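Acyl-CoA dehydrogenase (Geobacillus kaustophilus, PDB 2PG0) binds FAD and, as an acyl-CoA dehydrogenase, probably introduces an alpha-beta double bond into thioester-bound acyl chains. Local coordinates at residues A72-I77 with H94-T99; L56-D61 with L67-A72. All coordinates share one frame; numbering follows the deposited sequence.

Both contacts lie in the N-terminal helical domain of the acyl-CoA dehydrogenase fold, with centres about 8 Å apart. Interaction 2 closes first along the chain: residues 56-61 and 67-72 fold the loop between helix 44-52 and helix 71-84 onto itself and lead into the latter helix. Interaction 1 then opens on that helix, pairing it with helix 89-105; the segments overlap at Ala72, where one ends and the other begins. Asn95 joins the two directly, its O lying 2.7 Å from Trp59 NE1 and its OD1 2.9 Å from Cys57 N, probable hydrogen bonds both. Loop and helix pair thus form one continuous unit, with the side chain of Asp96 about 13 Å from the bound FAD.

Interaction 1 of 2, residues A72-I77 with H94-T99; sequences AYSVVI and HNDIVT
Ser74, on helix 71-84, turns its CB toward helix 89-105 and meets Asp96 there. Its hydroxyl donates to the carboxylate, OG to Asp96 OD1 measuring 2.5 Å, a very short bond. The serine OG stands anti to its own carbonyl carbon (chi1 -79°), which carries it across the gap between the helices, while CB rests 3.4 Å from Asp96 OD2. That second oxygen accepts from Asn78 ND2, one turn further along the serine's helix, so two side chains of one helix grip a single buried carboxylate of the other and hinder its rotation. Three residues on, Ile77 faces the same neighbour: its CG2 branch touches the amide nitrogen of Asn95, CG2 to ND2 4.2 Å, the two side chains crossing at about a right angle. The asparagine amide is fixed by the loop before helix 71-84, with OD1 accepting from Cys57 N and ND2 donating to Phe55 O. This is helix-to-helix packing in the N-terminal domain of the acyl-CoA dehydrogenase fold, and Asp96 comes about 11 Å from the FAD-binding Ile127, side chain to side chain. Helix 89-105 widens into a pi turn over 94-98. There His94 O receives both Thr99 N, at 3.2 Å, and Thr99 OG1, whose hydroxyl approaches in the carbonyl plane at 2.8 Å.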
loop_
_atom_site.group_PDB
_atom_site.type_symbol
_atom_site.label_atom_id
_atom_site.label_comp_id
_atom_site.label_asym_id
_atom_site.label_seq_id
_atom_site.Cartn_x
_atom_site.Cartn_y
_atom_site.Cartn_z
ATOM N N ALA A 72 -0.767 27.723 21.579
ATOM C CA ALA A 72 0.496 27.588 20.846
ATOM C C ALA A 72 1.664 27.241 21.776
ATOM O O ALA A 72 2.574 26.503 21.379
ATOM C CB ALA A 72 0.797 28.834 20.032
ATOM N N TYR A 73 1.628 27.758 23.010
ATOM C CA TYR A 73 2.623 27.373 24.018
ATOM C C TYR A 73 2.562 25.879 24.312
ATOM O O TYR A 73 3.601 25.240 24.460
ATOM C CB TYR A 73 2.471 28.182 25.306
ATOM C CG TYR A 73 3.012 29.577 25.176
ATOM C CD1 TYR A 73 4.358 29.848 25.442
ATOM C CD2 TYR A 73 2.188 30.628 24.772
ATOM C CE1 TYR A 73 4.869 31.143 25.318
ATOM C CE2 TYR A 73 2.688 31.928 24.642
ATOM C CZ TYR A 73 4.030 32.172 24.919
ATOM O OH TYR A 73 4.536 33.449 24.791
ATOM N N SER A 74 1.351 25.323 24.377
ATOM C CA SER A 74 1.203 23.877 24.603
ATOM C C SER A 74 1.717 23.056 23.426
ATOM O O SER A 74 2.317 21.998 23.624
ATOM C CB SER A 74 -0.250 23.514 24.912
ATOM O OG SER A 74 -0.557 23.810 26.265
ATOM N N VAL A 75 1.477 23.540 22.207
ATOM C CA VAL A 75 2.011 22.896 21.006
ATOM C C VAL A 75 3.537 22.815 21.094
ATOM O O VAL A 75 4.125 21.751 20.892
ATOM C CB VAL A 75 1.582 23.628 19.714
ATOM C CG1 VAL A 75 2.253 22.994 18.481
ATOM C CG2 VAL A 75 0.059 23.601 19.574
ATOM N N VAL A 76 4.170 23.941 21.429
ATOM C CA VAL A 76 5.624 23.982 21.571
ATOM C C VAL A 76 6.118 22.986 22.627
ATOM O O VAL A 76 7.048 22.218 22.373
ATOM C CB VAL A 76 6.129 25.410 21.896
ATOM C CG1 VAL A 76 7.609 25.373 22.291
ATOM C CG2 VAL A 76 5.912 26.326 20.685
ATOM N N ILE A 77 5.493 23.005 23.805
ATOM C CA ILE A 77 5.890 22.120 24.898
ATOM C C ILE A 77 5.818 20.662 24.451
ATOM O O ILE A 77 6.787 19.907 24.593
ATOM C CB ILE A 77 5.052 22.371 26.187
ATOM C CG1 ILE A 77 5.474 23.695 26.840
ATOM C CG2 ILE A 77 5.227 21.229 27.195
ATOM C CD1 ILE A 77 4.491 24.219 27.880
ATOM N N HIS A 94 -1.217 15.746 31.427
ATOM C CA HIS A 94 -1.475 16.633 32.573
ATOM C C HIS A 94 -1.869 18.037 32.109
ATOM O O HIS A 94 -2.922 18.541 32.491
ATOM C CB HIS A 94 -0.242 16.659 33.502
ATOM C CG HIS A 94 -0.319 17.659 34.620
ATOM N ND1 HIS A 94 -0.970 17.402 35.809
ATOM C CD2 HIS A 94 0.216 18.897 34.747
ATOM C CE1 HIS A 94 -0.859 18.449 36.609
ATOM N NE2 HIS A 94 -0.137 19.368 35.991
ATOM N N ASN A 95 -1.039 18.638 31.259
ATOM C CA ASN A 95 -1.221 20.012 30.781
ATOM C C ASN A 95 -2.487 20.229 29.955
ATOM O O ASN A 95 -3.253 21.161 30.204
ATOM C CB ASN A 95 -0.017 20.441 29.930
ATOM C CG ASN A 95 1.194 20.857 30.765
ATOM O OD1 ASN A 95 1.185 20.776 31.995
ATOM N ND2 ASN A 95 2.243 21.303 30.087
ATOM N N ASP A 96 -2.700 19.353 28.977
ATOM C CA ASP A 96 -3.619 19.647 27.884
ATOM C C ASP A 96 -4.795 18.688 27.741
ATOM O O ASP A 96 -5.705 18.937 26.952
ATOM C CB ASP A 96 -2.828 19.749 26.574
ATOM C CG ASP A 96 -1.745 20.815 26.644
ATOM O OD1 ASP A 96 -2.079 21.974 27.000
ATOM O OD2 ASP A 96 -0.570 20.485 26.372
ATOM N N ILE A 97 -4.777 17.605 28.507
ATOM C CA ILE A 97 -5.875 16.648 28.476
ATOM C C ILE A 97 -6.676 16.657 29.775
ATOM O O ILE A 97 -7.891 16.851 29.740
ATOM C CB ILE A 97 -5.392 15.228 28.071
ATOM C CG1 ILE A 97 -4.893 15.256 26.615
ATOM C CG2 ILE A 97 -6.518 14.172 28.260
ATOM C CD1 ILE A 97 -3.941 14.144 26.245
ATOM N N VAL A 98 -6.009 16.490 30.916
ATOM C CA VAL A 98 -6.735 16.297 32.175
ATOM C C VAL A 98 -7.095 17.604 32.873
ATOM O O VAL A 98 -8.263 17.856 33.153
ATOM C CB VAL A 98 -5.995 15.367 33.175
ATOM C CG1 VAL A 98 -6.885 15.093 34.379
ATOM C CG2 VAL A 98 -5.597 14.060 32.518
ATOM N N THR A 99 -6.098 18.438 33.157
ATOM C CA THR A 99 -6.368 19.669 33.910
ATOM C C THR A 99 -7.422 20.588 33.261
ATOM O O THR A 99 -8.177 21.225 33.990
ATOM C CB THR A 99 -5.079 20.442 34.288
ATOM O OG1 THR A 99 -4.382 20.832 33.103
ATOM C CG2 THR A 99 -4.175 19.569 35.125
#

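Interaction 2 of 2, residues L56-D61 with L67-A72; sequences LCPWVD and LNADFA
The loop that leads into helix 71-84 has a type I beta turn from Cys57 to Val60 within its 56-61 limb; the chain then doubles back so that 67-69 pairs with 58-61, mainly through backbone groups. Pro58 O is the hub: Ala69 N reaches it at 3.0 Å along a nearly straight bond (168°), while Leu67 N donates from the opposite face of the carbonyl plane along a more bent one (138°). Beside this pair Pro58 CB packs against the Ala69 methyl, CB to CB 3.8 Å. Trp59 lays both CA and CB against Ala69 O, CA making a CA-H...O contact with that oxygen at 3.3 Å, and a water donates to both Trp59 O and Ala69 O. The indole leads away from this limb, with CG set between the backbone N and the carbonyl carbon (chi1 53°), and is anchored on Asn95 of helix 89-105. Further out, Asn68 N donates to Val60 O at 3.0 Å, and its side chain runs alongside that of Asp61, pointing the same way. Asn68 ND2 lies 2.9 Å from Asp61 OD1 in an almost straight hydrogen bond. Asp61 OD1 sits in the amide plane of Asn68, whereas ND2 comes in well above the carboxylate plane; the two planes are nearly perpendicular. Asn68 OD1 accepts from Glu62 N, and Asp61 OD2 from Lys63 N. With an alanine at Asp61, Asn68 ND2 and Lys63 N are likely to lose these acceptors, and the amide, held then through OD1, to be less firmly oriented. With one carbonyl accepting twice and each outer side chain spanning to the intervening turn, the join between the two limbs is mostly polar.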
loop_
_atom_site.group_PDB
_atom_site.type_symbol
_atom_site.label_atom_id
_atom_site.label_comp_id
_atom_site.label_asym_id
_atom_site.label_seq_id
_atom_site.Cartn_x
_atom_site.Cartn_y
_atom_site.Cartn_z
ATOM N N LEU A 56 4.303 23.796 33.287
ATOM C CA LEU A 56 3.087 23.020 33.558
ATOM C C LEU A 56 1.862 23.915 33.563
ATOM O O LEU A 56 1.877 24.996 34.156
ATOM C CB LEU A 56 3.178 22.257 34.888
ATOM C CG LEU A 56 4.294 21.234 35.089
ATOM C CD1 LEU A 56 4.092 20.522 36.408
ATOM C CD2 LEU A 56 4.368 20.231 33.932
ATOM N N CYS A 57 0.807 23.456 32.889
ATOM C CA CYS A 57 -0.465 24.182 32.798
ATOM C C CYS A 57 -0.308 25.693 32.571
ATOM O O CYS A 57 -0.920 26.487 33.286
ATOM C CB CYS A 57 -1.303 23.927 34.054
ATOM S SG CYS A 57 -1.601 22.194 34.392
ATOM N N PRO A 58 0.484 26.098 31.561
ATOM C CA PRO A 58 0.780 27.531 31.418
ATOM C C PRO A 58 -0.448 28.366 31.023
ATOM O O PRO A 58 -0.456 29.590 31.206
ATOM C CB PRO A 58 1.846 27.557 30.320
ATOM C CG PRO A 58 1.578 26.344 29.512
ATOM C CD PRO A 58 1.122 25.300 30.494
ATOM N N TRP A 59 -1.478 27.694 30.506
ATOM C CA TRP A 59 -2.732 28.331 30.081
ATOM C C TRP A 59 -3.621 28.733 31.260
ATOM O O TRP A 59 -4.566 29.510 31.093
ATOM C CB TRP A 59 -3.514 27.386 29.154
ATOM C CG TRP A 59 -3.713 26.029 29.768
ATOM C CD1 TRP A 59 -2.928 24.929 29.586
ATOM C CD2 TRP A 59 -4.743 25.639 30.687
ATOM N NE1 TRP A 59 -3.405 23.877 30.328
ATOM C CE2 TRP A 59 -4.521 24.281 31.008
ATOM C CE3 TRP A 59 -5.842 26.301 31.262
ATOM C CZ2 TRP A 59 -5.347 23.572 31.886
ATOM C CZ3 TRP A 59 -6.668 25.589 32.131
ATOM C CH2 TRP A 59 -6.416 24.241 32.432
ATOM N N VAL A 60 -3.337 28.174 32.437
ATOM C CA VAL A 60 -4.105 28.455 33.653
ATOM C C VAL A 60 -4.017 29.955 33.994
ATOM O O VAL A 60 -2.998 30.601 33.732
ATOM C CB VAL A 60 -3.634 27.553 34.835
ATOM C CG1 VAL A 60 -4.109 28.081 36.185
ATOM C CG2 VAL A 60 -4.114 26.105 34.634
ATOM N N ASP A 61 -5.100 30.503 34.542
ATOM C CA ASP A 61 -5.160 31.932 34.859
ATOM C C ASP A 61 -4.107 32.317 35.893
ATOM O O ASP A 61 -3.753 31.509 36.754
ATOM C CB ASP A 61 -6.552 32.321 35.367
ATOM C CG ASP A 61 -6.766 33.826 35.368
ATOM O OD1 ASP A 61 -7.030 34.391 34.281
ATOM O OD2 ASP A 61 -6.656 34.443 36.452
ATOM N N LEU A 67 0.027 31.315 33.641
ATOM C CA LEU A 67 0.579 32.371 32.794
ATOM C C LEU A 67 -0.391 32.908 31.742
ATOM O O LEU A 67 -0.008 33.742 30.920
ATOM C CB LEU A 67 1.886 31.901 32.137
ATOM C CG LEU A 67 3.027 31.552 33.101
ATOM C CD1 LEU A 67 4.166 30.836 32.385
ATOM C CD2 LEU A 67 3.526 32.807 33.827
ATOM N N ASN A 68 -1.636 32.432 31.772
ATOM C CA ASN A 68 -2.643 32.783 30.767
ATOM C C ASN A 68 -2.179 32.555 29.328
ATOM O O ASN A 68 -2.600 33.264 28.404
ATOM C CB ASN A 68 -3.132 34.227 30.965
ATOM C CG ASN A 68 -4.027 34.367 32.164
ATOM O OD1 ASN A 68 -3.572 34.730 33.246
ATOM N ND2 ASN A 68 -5.308 34.049 31.992
ATOM N N ALA A 69 -1.326 31.548 29.146
ATOM C CA ALA A 69 -0.733 31.249 27.847
ATOM C C ALA A 69 -1.765 30.703 26.870
ATOM O O ALA A 69 -2.682 29.993 27.272
ATOM C CB ALA A 69 0.407 30.259 28.004
ATOM N N ASP A 70 -1.609 31.029 25.591
ATOM C CA ASP A 70 -2.466 30.441 24.562
ATOM C C ASP A 70 -2.010 29.019 24.208
ATOM O O ASP A 70 -0.958 28.559 24.665
ATOM C CB ASP A 70 -2.599 31.361 23.330
ATOM C CG ASP A 70 -1.359 31.380 22.440
ATOM O OD1 ASP A 70 -0.429 30.567 22.622
ATOM O OD2 ASP A 70 -1.332 32.218 21.518
ATOM N N PHE A 71 -2.813 28.334 23.395
ATOM C CA PHE A 71 -2.572 26.933 23.039
ATOM C C PHE A 71 -1.268 26.697 22.262
ATOM O O PHE A 71 -0.721 25.591 22.285
ATOM C CB PHE A 71 -3.776 26.380 22.265
ATOM C CG PHE A 71 -3.683 24.913 21.958
ATOM C CD1 PHE A 71 -3.833 23.959 22.964
ATOM C CD2 PHE A 71 -3.446 24.483 20.653
ATOM C CE1 PHE A 71 -3.738 22.588 22.673
ATOM C CE2 PHE A 71 -3.355 23.119 20.358
ATOM C CZ PHE A 71 -3.496 22.173 21.369
ATOM N N ALA A 72 -0.767 27.723 21.579
ATOM C CA ALA A 72 0.496 27.588 20.846
ATOM C C ALA A 72 1.664 27.241 21.776
ATOM O O ALA A 72 2.574 26.503 21.379
ATOM C CB ALA A 72 0.797 28.834 20.032
HETATM O O HOH W 1 -4.891 30.763 28.795
#